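Local coordinates for protein CRISPR system CMR subunit Cmr7 1 (Sulfolobus solfataricus, PDB 2X5Q) that forms part of the CMR ribonucleoprotein complex of the CRISPR adaptive immune system, which defends the cell against mobile genetic elements such as viruses, at residues G52-I64 with L71-L85. Numbering follows the deposited sequence.
Sequences GLHNILVLTGYAI and LVPTFDPCDYVKGIL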
loop_
_atom_site.group_PDB
_atom_site.type_symbol
_atom_site.label_atom_id
_atom_site.label_comp_id
_atom_site.label_asym_id
_atom_site.label_seq_id
_atom_site.Cartn_x
_atom_site.Cartn_y
_atom_site.Cartn_z
ATOM N N GLY A 52 19.459 19.778 9.685
ATOM C CA GLY A 52 19.386 18.948 8.492
ATOM C C GLY A 52 17.994 18.915 7.878
ATOM O O GLY A 52 17.229 19.873 7.974
ATOM N N LEU A 53 17.676 17.782 7.260
ATOM C CA LEU A 53 16.412 17.563 6.574
ATOM C C LEU A 53 15.418 16.867 7.510
ATOM O O LEU A 53 15.805 15.989 8.303
ATOM C CB LEU A 53 16.676 16.686 5.340
ATOM C CG LEU A 53 15.519 16.370 4.390
ATOM C CD1 LEU A 53 14.849 17.653 3.918
ATOM C CD2 LEU A 53 16.057 15.541 3.207
ATOM N N HIS A 54 14.146 17.260 7.421
ATOM C CA HIS A 54 13.093 16.769 8.326
ATOM C C HIS A 54 11.806 16.434 7.603
ATOM O O HIS A 54 11.495 17.026 6.577
ATOM C CB HIS A 54 12.766 17.807 9.406
ATOM C CG HIS A 54 13.952 18.254 10.198
ATOM N ND1 HIS A 54 14.518 17.481 11.188
ATOM C CD2 HIS A 54 14.679 19.394 10.145
ATOM C CE1 HIS A 54 15.557 18.119 11.697
ATOM N NE2 HIS A 54 15.671 19.285 11.088
ATOM N N ASN A 55 11.035 15.527 8.206
ATOM C CA ASN A 55 9.708 15.126 7.726
ATOM C C ASN A 55 9.743 14.471 6.357
ATOM O O ASN A 55 9.168 14.988 5.382
ATOM C CB ASN A 55 8.714 16.294 7.719
ATOM C CG ASN A 55 8.517 16.894 9.075
ATOM O OD1 ASN A 55 8.449 16.167 10.071
ATOM N ND2 ASN A 55 8.426 18.233 9.139
ATOM N N ILE A 56 10.404 13.327 6.308
ATOM C CA ILE A 56 10.541 12.547 5.097
ATOM C C ILE A 56 9.464 11.459 5.084
ATOM O O ILE A 56 9.305 10.731 6.054
ATOM C CB ILE A 56 11.935 11.883 5.006
ATOM C CG1 ILE A 56 13.043 12.934 4.852
ATOM C CG2 ILE A 56 12.008 10.914 3.804
ATOM C CD1 ILE A 56 13.799 13.221 6.098
ATOM N N LEU A 57 8.724 11.357 3.983
ATOM C CA LEU A 57 7.697 10.319 3.865
ATOM C C LEU A 57 8.273 9.025 3.294
ATOM O O LEU A 57 8.924 9.032 2.248
ATOM C CB LEU A 57 6.528 10.817 3.018
ATOM C CG LEU A 57 5.327 9.876 2.929
ATOM C CD1 LEU A 57 4.639 9.748 4.281
ATOM C CD2 LEU A 57 4.377 10.388 1.847
ATOM N N VAL A 58 8.007 7.918 3.980
ATOM C CA VAL A 58 8.425 6.594 3.537
ATOM C C VAL A 58 7.174 5.896 3.035
ATOM O O VAL A 58 6.274 5.588 3.804
ATOM C CB VAL A 58 9.053 5.769 4.686
ATOM C CG1 VAL A 58 9.566 4.381 4.165
ATOM C CG2 VAL A 58 10.163 6.574 5.349
ATOM N N LEU A 59 7.104 5.682 1.732
ATOM C CA LEU A 59 5.938 5.041 1.139
ATOM C C LEU A 59 6.195 3.551 1.010
ATOM O O LEU A 59 6.840 3.123 0.064
ATOM C CB LEU A 59 5.664 5.671 -0.220
ATOM C CG LEU A 59 4.218 5.727 -0.670
ATOM C CD1 LEU A 59 3.439 6.604 0.299
ATOM C CD2 LEU A 59 4.157 6.266 -2.111
ATOM N N THR A 60 5.702 2.763 1.965
ATOM C CA THR A 60 5.913 1.307 1.946
ATOM C C THR A 60 4.880 0.628 1.025
ATOM O O THR A 60 3.838 1.188 0.752
ATOM C CB THR A 60 5.902 0.686 3.387
ATOM O OG1 THR A 60 4.619 0.863 3.993
ATOM C CG2 THR A 60 6.951 1.364 4.290
ATOM N N GLY A 61 5.172 -0.581 0.556
ATOM C CA GLY A 61 4.306 -1.255 -0.424
ATOM C C GLY A 61 4.353 -0.642 -1.825
ATOM O O GLY A 61 3.483 -0.935 -2.654
ATOM N N TYR A 62 5.390 0.161 -2.087
ATOM C CA TYR A 62 5.624 0.850 -3.361
ATOM C C TYR A 62 7.080 0.754 -3.811
ATOM O O TYR A 62 7.997 0.734 -2.993
ATOM C CB TYR A 62 5.244 2.336 -3.268
ATOM C CG TYR A 62 3.772 2.563 -3.330
ATOM C CD1 TYR A 62 3.131 2.718 -4.561
ATOM C CD2 TYR A 62 2.994 2.574 -2.166
ATOM C CE1 TYR A 62 1.773 2.898 -4.636
ATOM C CE2 TYR A 62 1.622 2.756 -2.226
ATOM C CZ TYR A 62 1.019 2.920 -3.468
ATOM O OH TYR A 62 -0.337 3.106 -3.557
ATOM N N ALA A 63 7.269 0.668 -5.122
ATOM C CA ALA A 63 8.574 0.840 -5.755
ATOM C C ALA A 63 8.401 1.892 -6.867
ATOM O O ALA A 63 7.274 2.298 -7.171
ATOM C CB ALA A 63 9.073 -0.469 -6.314
ATOM N N ILE A 64 9.504 2.370 -7.420
ATOM C CA ILE A 64 9.448 3.392 -8.462
ATOM C C ILE A 64 9.990 2.813 -9.762
ATOM O O ILE A 64 10.946 2.034 -9.770
ATOM C CB ILE A 64 10.163 4.711 -8.031
ATOM C CG1 ILE A 64 9.930 5.836 -9.055
ATOM C CG2 ILE A 64 11.653 4.507 -7.816
ATOM C CD1 ILE A 64 10.222 7.258 -8.479
ATOM N N LEU A 71 5.463 5.849 -9.409
ATOM C CA LEU A 71 5.411 4.862 -8.343
ATOM C C LEU A 71 4.488 3.700 -8.719
ATOM O O LEU A 71 3.439 3.895 -9.350
ATOM C CB LEU A 71 4.887 5.506 -7.072
ATOM C CG LEU A 71 5.693 6.683 -6.497
ATOM C CD1 LEU A 71 4.806 7.515 -5.557
ATOM C CD2 LEU A 71 6.902 6.159 -5.782
ATOM N N VAL A 72 4.875 2.503 -8.289
ATOM C CA VAL A 72 4.136 1.280 -8.586
ATOM C C VAL A 72 3.828 0.512 -7.308
ATOM O O VAL A 72 4.743 0.170 -6.556
ATOM C CB VAL A 72 4.932 0.361 -9.525
ATOM C CG1 VAL A 72 4.152 -0.941 -9.775
ATOM C CG2 VAL A 72 5.223 1.087 -10.852
ATOM N N PRO A 73 2.542 0.219 -7.065
ATOM C CA PRO A 73 2.222 -0.554 -5.867
ATOM C C PRO A 73 2.634 -2.007 -6.076
ATOM O O PRO A 73 2.235 -2.624 -7.056
ATOM C CB PRO A 73 0.701 -0.396 -5.743
ATOM C CG PRO A 73 0.229 -0.206 -7.149
ATOM C CD PRO A 73 1.333 0.560 -7.845
ATOM N N THR A 74 3.460 -2.522 -5.181
ATOM C CA THR A 74 4.036 -3.852 -5.317
ATOM C C THR A 74 3.428 -4.885 -4.377
ATOM O O THR A 74 3.642 -6.096 -4.547
ATOM C CB THR A 74 5.540 -3.802 -5.097
ATOM O OG1 THR A 74 5.818 -3.509 -3.723
ATOM C CG2 THR A 74 6.159 -2.712 -5.989
ATOM N N PHE A 75 2.670 -4.417 -3.390
ATOM C CA PHE A 75 2.023 -5.302 -2.421
ATOM C C PHE A 75 3.034 -6.143 -1.647
ATOM O O PHE A 75 2.757 -7.282 -1.264
ATOM C CB PHE A 75 0.950 -6.141 -3.112
ATOM C CG PHE A 75 -0.186 -5.311 -3.606
ATOM C CD1 PHE A 75 -1.268 -5.034 -2.776
ATOM C CD2 PHE A 75 -0.148 -4.734 -4.869
ATOM C CE1 PHE A 75 -2.311 -4.221 -3.221
ATOM C CE2 PHE A 75 -1.186 -3.940 -5.314
ATOM C CZ PHE A 75 -2.265 -3.680 -4.493
ATOM N N ASP A 76 4.204 -5.542 -1.426
ATOM C CA ASP A 76 5.288 -6.121 -0.623
ATOM C C ASP A 76 5.651 -5.032 0.381
ATOM O O ASP A 76 6.237 -4.018 -0.003
ATOM C CB ASP A 76 6.483 -6.469 -1.515
ATOM C CG ASP A 76 7.629 -7.133 -0.758
ATOM O OD1 ASP A 76 7.779 -6.917 0.469
ATOM O OD2 ASP A 76 8.396 -7.877 -1.405
ATOM N N PRO A 77 5.290 -5.216 1.668
ATOM C CA PRO A 77 5.517 -4.151 2.659
ATOM C C PRO A 77 6.988 -3.823 2.933
ATOM O O PRO A 77 7.289 -2.763 3.510
ATOM C CB PRO A 77 4.857 -4.706 3.933
ATOM C CG PRO A 77 4.824 -6.161 3.752
ATOM C CD PRO A 77 4.668 -6.402 2.273
ATOM N N CYS A 78 7.889 -4.716 2.534
ATOM C CA CYS A 78 9.317 -4.452 2.631
ATOM C C CYS A 78 9.841 -3.561 1.476
ATOM O O CYS A 78 10.990 -3.102 1.523
ATOM C CB CYS A 78 10.098 -5.764 2.707
ATOM S SG CYS A 78 9.743 -6.805 4.214
ATOM N N ASP A 79 9.015 -3.318 0.454
ATOM C CA ASP A 79 9.339 -2.309 -0.569
ATOM C C ASP A 79 8.978 -0.930 -0.050
ATOM O O ASP A 79 7.971 -0.775 0.657
ATOM C CB ASP A 79 8.576 -2.544 -1.872
ATOM C CG ASP A 79 9.065 -3.760 -2.643
ATOM O OD1 ASP A 79 10.189 -4.256 -2.383
ATOM O OD2 ASP A 79 8.310 -4.216 -3.524
ATOM N N TYR A 80 9.799 0.065 -0.394
ATOM C CA TYR A 80 9.473 1.455 -0.116
ATOM C C TYR A 80 10.168 2.405 -1.077
ATOM O O TYR A 80 11.220 2.091 -1.673
ATOM C CB TYR A 80 9.816 1.865 1.328
ATOM C CG TYR A 80 11.226 1.522 1.739
ATOM C CD1 TYR A 80 12.302 2.340 1.401
ATOM C CD2 TYR A 80 11.491 0.356 2.442
ATOM C CE1 TYR A 80 13.614 2.006 1.770
ATOM C CE2 TYR A 80 12.775 0.026 2.815
ATOM C CZ TYR A 80 13.837 0.842 2.476
ATOM O OH TYR A 80 15.106 0.465 2.859
ATOM N N VAL A 81 9.576 3.585 -1.198
ATOM C CA VAL A 81 10.244 4.716 -1.825
ATOM C C VAL A 81 10.098 5.866 -0.823
ATOM O O VAL A 81 9.044 6.034 -0.232
ATOM C CB VAL A 81 9.617 5.058 -3.187
ATOM C CG1 VAL A 81 10.400 6.200 -3.887
ATOM C CG2 VAL A 81 9.552 3.800 -4.082
ATOM N N LYS A 82 11.167 6.624 -0.608
ATOM C CA LYS A 82 11.115 7.802 0.251
ATOM C C LYS A 82 11.123 9.076 -0.589
ATOM O O LYS A 82 11.584 9.087 -1.735
ATOM C CB LYS A 82 12.293 7.805 1.219
ATOM C CG LYS A 82 12.376 6.527 2.094
ATOM C CD LYS A 82 13.530 6.587 3.061
ATOM C CE LYS A 82 14.183 5.233 3.253
ATOM N NZ LYS A 82 15.296 5.318 4.250
ATOM N N GLY A 83 10.566 10.137 -0.020
ATOM C CA GLY A 83 10.532 11.425 -0.669
ATOM C C GLY A 83 10.179 12.534 0.299
ATOM O O GLY A 83 9.980 12.314 1.518
ATOM N N ILE A 84 10.132 13.742 -0.231
ATOM C CA ILE A 84 9.767 14.885 0.582
ATOM C C ILE A 84 8.385 15.307 0.153
ATOM O O ILE A 84 7.932 14.972 -0.954
ATOM C CB ILE A 84 10.780 16.045 0.473
ATOM C CG1 ILE A 84 11.000 16.479 -0.981
ATOM C CG2 ILE A 84 12.106 15.650 1.146
ATOM C CD1 ILE A 84 11.825 17.736 -1.093
ATOM N N LEU A 85 7.715 16.019 1.052
ATOM C CA LEU A 85 6.426 16.580 0.775
ATOM C C LEU A 85 6.599 18.084 0.726
ATOM O O LEU A 85 7.084 18.704 1.689
ATOM C CB LEU A 85 5.424 16.201 1.856
ATOM C CG LEU A 85 4.938 14.756 1.864
ATOM C CD1 LEU A 85 4.249 14.461 3.193
ATOM C CD2 LEU A 85 4.006 14.461 0.661
HETATM O O HOH W 1 1.075 -2.031 -2.282
#
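Leu57 and Leu59 pair with Gly83 and Val81 as antiparallel hydrogen-bonded pairs, the axes of strands 56-60 and 80-85 approaching to 4.6 Å with their directions 160° apart, while beyond Gly61 the chain turns away and strand 62-64 pairs antiparallel with 71-73 in a separate hairpin. How one chain serves two sheets is seen at Gly61: its N donates to Asp79 O (2.8 Å) in the first pairing, and its O accepts from Thr74 N (3.0 Å) in the second. A water bonded to that same oxygen and to Phe75 N sits over the centre of the Phe75 ring. Tyr62 lays CE1 obliquely against Pro73 CB at 3.6 Å, and Leu59 CD2 rests 3.8 Å above the plane of the tyrosine ring, toward its rim. Leu59 CD2 also meets Leu71 CD1 at 3.7 Å, linking the two sheets through apolar carbon. Val81 has CG2 anti to its carbonyl carbon, which directs this methyl onto Ala63 CA (3.5 Å). On the other face of the longer pair, Val58 CG1 lies alongside Tyr80 CB and CG2 alongside the aliphatic stem of Lys82, whose NZ bonds to Ile185 O. Thr74 holds OG1 between its backbone N and carbonyl carbon (chi1 69°), where it donates to the anti lone pair of Asp79 OD2 at 2.6 Å. Lys105 of the second subunit forms a salt bridge to this same carboxylate oxygen. Two partners thus grip OD2, probably stabilising its negative charge and tying the turn from Asp76 to Asp79, beside the junction of the two sheets, to the dimer interface.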